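Local coordinates for putative type VI secretion protein (Escherichia coli, PDB 3U66) that is the TssL component of a bacterial type VI secretion system, attached to the inner membrane, with a helical cytoplasmic domain that probably takes part in oligomerization, at residues A69-D72 against E73-N77; Q90-L93 against Q94-F97. One frame throughout, in Å; residues are numbered along the deposited sequence.

Contact 1: residues A69-D72 against E73-N77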
loop_
_atom_site.group_PDB
_atom_site.type_symbol
_atom_site.label_atom_id
_atom_site.label_comp_id
_atom_site.label_asym_id
_atom_site.label_seq_id
_atom_site.Cartn_x
_atom_site.Cartn_y
_atom_site.Cartn_z
ATOM N N ALA A 69 -1.623 5.019 1.619
ATOM C CA ALA A 69 -1.617 4.943 0.157
ATOM C C ALA A 69 -2.429 3.746 -0.350
ATOM O O ALA A 69 -3.111 3.870 -1.372
ATOM C CB ALA A 69 -0.188 4.853 -0.347
ATOM N N LEU A 70 -2.372 2.603 0.374
ATOM C CA LEU A 70 -3.111 1.385 0.033
ATOM C C LEU A 70 -4.622 1.602 0.232
ATOM O O LEU A 70 -5.406 1.399 -0.704
ATOM C CB LEU A 70 -2.566 0.157 0.824
ATOM C CG LEU A 70 -3.365 -1.165 0.834
ATOM C CD1 LEU A 70 -3.497 -1.777 -0.560
ATOM C CD2 LEU A 70 -2.754 -2.154 1.799
ATOM N N LEU A 71 -5.011 2.054 1.435
ATOM C CA LEU A 71 -6.396 2.337 1.816
ATOM C C LEU A 71 -7.044 3.445 0.970
ATOM O O LEU A 71 -8.177 3.263 0.538
ATOM C CB LEU A 71 -6.468 2.662 3.315
ATOM C CG LEU A 71 -7.839 2.816 3.975
ATOM C CD1 LEU A 71 -8.803 1.683 3.604
ATOM C CD2 LEU A 71 -7.679 2.882 5.460
ATOM N N ASP A 72 -6.324 4.560 0.703
ATOM C CA ASP A 72 -6.812 5.662 -0.142
ATOM C C ASP A 72 -7.122 5.179 -1.559
ATOM O O ASP A 72 -8.186 5.502 -2.084
ATOM C CB ASP A 72 -5.797 6.819 -0.211
ATOM C CG ASP A 72 -5.712 7.707 1.015
ATOM O OD1 ASP A 72 -6.733 7.861 1.712
ATOM O OD2 ASP A 72 -4.643 8.294 1.241
ATOM N N GLU A 73 -6.202 4.398 -2.168
ATOM C CA GLU A 73 -6.360 3.859 -3.520
ATOM C C GLU A 73 -7.542 2.892 -3.657
ATOM O O GLU A 73 -8.263 2.985 -4.647
ATOM C CB GLU A 73 -5.061 3.210 -4.018
ATOM C CG GLU A 73 -5.018 3.046 -5.527
ATOM C CD GLU A 73 -4.024 2.013 -6.003
ATOM O OE1 GLU A 73 -4.319 0.798 -5.911
ATOM O OE2 GLU A 73 -2.938 2.425 -6.459
ATOM N N SER A 74 -7.748 1.986 -2.674
ATOM C CA SER A 74 -8.854 1.015 -2.700
ATOM C C SER A 74 -10.241 1.658 -2.529
ATOM O O SER A 74 -11.242 1.074 -2.953
ATOM C CB SER A 74 -8.632 -0.120 -1.703
ATOM O OG SER A 74 -7.964 0.310 -0.529
ATOM N N VAL A 75 -10.289 2.875 -1.944
ATOM C CA VAL A 75 -11.517 3.648 -1.736
ATOM C C VAL A 75 -11.834 4.498 -2.979
ATOM O O VAL A 75 -12.992 4.570 -3.393
ATOM C CB VAL A 75 -11.445 4.493 -0.428
ATOM C CG1 VAL A 75 -12.559 5.528 -0.352
ATOM C CG2 VAL A 75 -11.487 3.594 0.800
ATOM N N LEU A 76 -10.811 5.145 -3.559
ATOM C CA LEU A 76 -10.983 6.019 -4.721
ATOM C C LEU A 76 -11.280 5.281 -6.031
ATOM O O LEU A 76 -12.021 5.811 -6.863
ATOM C CB LEU A 76 -9.833 7.035 -4.861
ATOM C CG LEU A 76 -9.601 7.967 -3.653
ATOM C CD1 LEU A 76 -8.208 8.549 -3.672
ATOM C CD2 LEU A 76 -10.659 9.067 -3.559
ATOM N N ASN A 77 -10.750 4.049 -6.196
ATOM C CA ASN A 77 -10.999 3.220 -7.388
ATOM C C ASN A 77 -12.267 2.342 -7.235
ATOM O O ASN A 77 -12.475 1.385 -7.994
ATOM C CB ASN A 77 -9.751 2.395 -7.786
ATOM C CG ASN A 77 -9.404 1.202 -6.909
ATOM O OD1 ASN A 77 -10.071 0.875 -5.916
ATOM N ND2 ASN A 77 -8.310 0.534 -7.251
#
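S74 folds its hydroxyl back over the preceding turn, OG lying 2.8 Å from L70 O and 3.1 Å from L71 O. These residues form the last two turns of helix 57-76, in the helical bundle of the cytoplasmic domain. L70 O accepts S74 N at 3.1 Å, in the regular i to i+4 pattern that E73 N repeats to A69 O and L76 N to D72 O. V75 N is held less firmly, by weak bonds to L71 O and D72 O. On the apolar side, L71 CD1 approaches V75 CG2 at 4.3 Å, one turn apart, and both side chains touch W88 of helix 87-90; L71 also packs on M19, V20 and L23 of helix 7-24. N77 is the first residue to leave helical geometry, and just before it the L76 side chain bends back along the turn over D72 O. The two acidic side chains lead off the helix in different directions. D72, with CG anti to its carbonyl carbon (chi1 -76°), sends its carboxylate to the backbone amides of L93 and Q94 at the start of helix 93-98, so both oxygens of this buried group have partners. E73 extends its chain the other way, toward the loop that holds F136, and there a single carboxylate oxygen, E73 OE2, receives two successive backbone amides, T137 N and G138 N.

Contact 2: residues Q90-L93 against Q94-F97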
loop_
_atom_site.group_PDB
_atom_site.type_symbol
_atom_site.label_atom_id
_atom_site.label_comp_id
_atom_site.label_asym_id
_atom_site.label_seq_id
_atom_site.Cartn_x
_atom_site.Cartn_y
_atom_site.Cartn_z
ATOM N N GLN A 90 -11.833 14.813 -1.556
ATOM C CA GLN A 90 -11.490 16.152 -1.077
ATOM C C GLN A 90 -10.159 16.096 -0.313
ATOM O O GLN A 90 -9.197 16.729 -0.745
ATOM C CB GLN A 90 -12.614 16.733 -0.192
ATOM N N ASP A 91 -10.098 15.333 0.804
ATOM C CA ASP A 91 -8.891 15.189 1.633
ATOM C C ASP A 91 -8.619 13.719 2.006
ATOM O O ASP A 91 -9.241 13.213 2.944
ATOM C CB ASP A 91 -8.970 16.067 2.902
ATOM C CG ASP A 91 -9.103 17.555 2.643
ATOM O OD1 ASP A 91 -8.356 18.082 1.780
ATOM O OD2 ASP A 91 -9.915 18.206 3.339
ATOM N N PRO A 92 -7.721 13.007 1.273
ATOM C CA PRO A 92 -7.442 11.598 1.619
ATOM C C PRO A 92 -6.489 11.458 2.811
ATOM O O PRO A 92 -6.017 12.469 3.337
ATOM C CB PRO A 92 -6.859 11.027 0.329
ATOM C CG PRO A 92 -6.248 12.189 -0.362
ATOM C CD PRO A 92 -6.903 13.451 0.125
ATOM N N LEU A 93 -6.224 10.207 3.250
ATOM C CA LEU A 93 -5.368 9.899 4.402
ATOM C C LEU A 93 -3.923 10.309 4.201
ATOM O O LEU A 93 -3.256 10.666 5.167
ATOM C CB LEU A 93 -5.453 8.418 4.788
ATOM C CG LEU A 93 -6.818 7.891 5.259
ATOM C CD1 LEU A 93 -6.826 6.378 5.258
ATOM C CD2 LEU A 93 -7.181 8.416 6.652
ATOM N N GLN A 94 -3.442 10.261 2.952
ATOM C CA GLN A 94 -2.080 10.656 2.578
ATOM C C GLN A 94 -1.889 12.170 2.739
ATOM O O GLN A 94 -0.772 12.629 2.972
ATOM C CB GLN A 94 -1.749 10.201 1.142
ATOM C CG GLN A 94 -2.734 10.687 0.077
ATOM C CD GLN A 94 -2.600 9.932 -1.213
ATOM O OE1 GLN A 94 -1.933 10.375 -2.149
ATOM N NE2 GLN A 94 -3.236 8.778 -1.293
ATOM N N ALA A 95 -2.985 12.936 2.597
ATOM C CA ALA A 95 -2.987 14.392 2.734
ATOM C C ALA A 95 -3.196 14.766 4.187
ATOM O O ALA A 95 -2.549 15.697 4.667
ATOM C CB ALA A 95 -4.072 15.002 1.860
ATOM N N HIS A 96 -4.071 14.019 4.893
ATOM C CA HIS A 96 -4.414 14.233 6.296
ATOM C C HIS A 96 -3.256 13.915 7.237
ATOM O O HIS A 96 -2.944 14.719 8.113
ATOM C CB HIS A 96 -5.684 13.449 6.673
ATOM C CG HIS A 96 -6.079 13.577 8.117
ATOM N ND1 HIS A 96 -6.538 14.777 8.647
ATOM C CD2 HIS A 96 -6.064 12.646 9.100
ATOM C CE1 HIS A 96 -6.764 14.536 9.928
ATOM N NE2 HIS A 96 -6.498 13.268 10.246
ATOM N N PHE A 97 -2.610 12.760 7.042
ATOM C CA PHE A 97 -1.502 12.292 7.874
ATOM C C PHE A 97 -0.097 12.625 7.362
ATOM O O PHE A 97 0.823 12.702 8.186
ATOM C CB PHE A 97 -1.630 10.784 8.120
ATOM C CG PHE A 97 -2.734 10.379 9.062
ATOM C CD1 PHE A 97 -2.579 10.506 10.439
ATOM C CD2 PHE A 97 -3.909 9.817 8.579
ATOM C CE1 PHE A 97 -3.589 10.105 11.313
ATOM C CE2 PHE A 97 -4.921 9.414 9.456
ATOM C CZ PHE A 97 -4.752 9.558 10.817
#
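The backbone turns from extended at P92 (psi 177°) into helix at L93, and P92 O takes H96 N at 2.9 Å, in the carbonyl plane, and A95 N at 3.2 Å, from well above that plane. P92 is thus the N-cap residue of the short helix 93-98, its ring packed against the first turn: P92 CD meets A95 CB at 3.7 Å, while P92 CG lies 3.8 Å from Q94 CG. Q94 reaches that ring because its CG sits between the backbone N and the carbonyl carbon (chi1 55°); farther out, its OE1 accepts the amide of A103. The next carbonyl, L93 O, takes F97 N at 2.9 Å and also lies at the edge of the F97 ring, in its plane. L93 and F97 run side by side, pointing the same way, towards helix 32-52, where L93 touches C40 and F97 rests on V43 and R47. The H96 imidazole turns its CD2 edge to one face of the phenyl ring, 3.4 Å above its plane and offset toward the rim. A serine in place of F97 would probably leave L93 CD2 and the H96 imidazole without their aromatic neighbour and weaken the hold on V43 and R47. The leucine methyl meets the ring at one carbon above all, L93 CD2 standing 3.7 Å from F97 CE2.

How the contacts relate
Both contacts are local, in series along the chain, with centres about 11 Å apart. Contact 1 is the more deeply buried, its centre about 8 Å from the centre of the chain; contact 2 lies about 15 Å out and is only partly buried, with H96 exposed. In 69-77 an established helix is ending, and a serine hydroxyl and two acidic side chains supply much of its polar chemistry; in 90-97 a helix is starting, and proline and aromatic packing count for more. The two join directly: D72 OD1 lies 2.9 Å from L93 N and D72 OD2 2.9 Å from Q94 N, probable hydrogen bonds, and L71 CD2 packs on L93 CD1 at 3.6 Å.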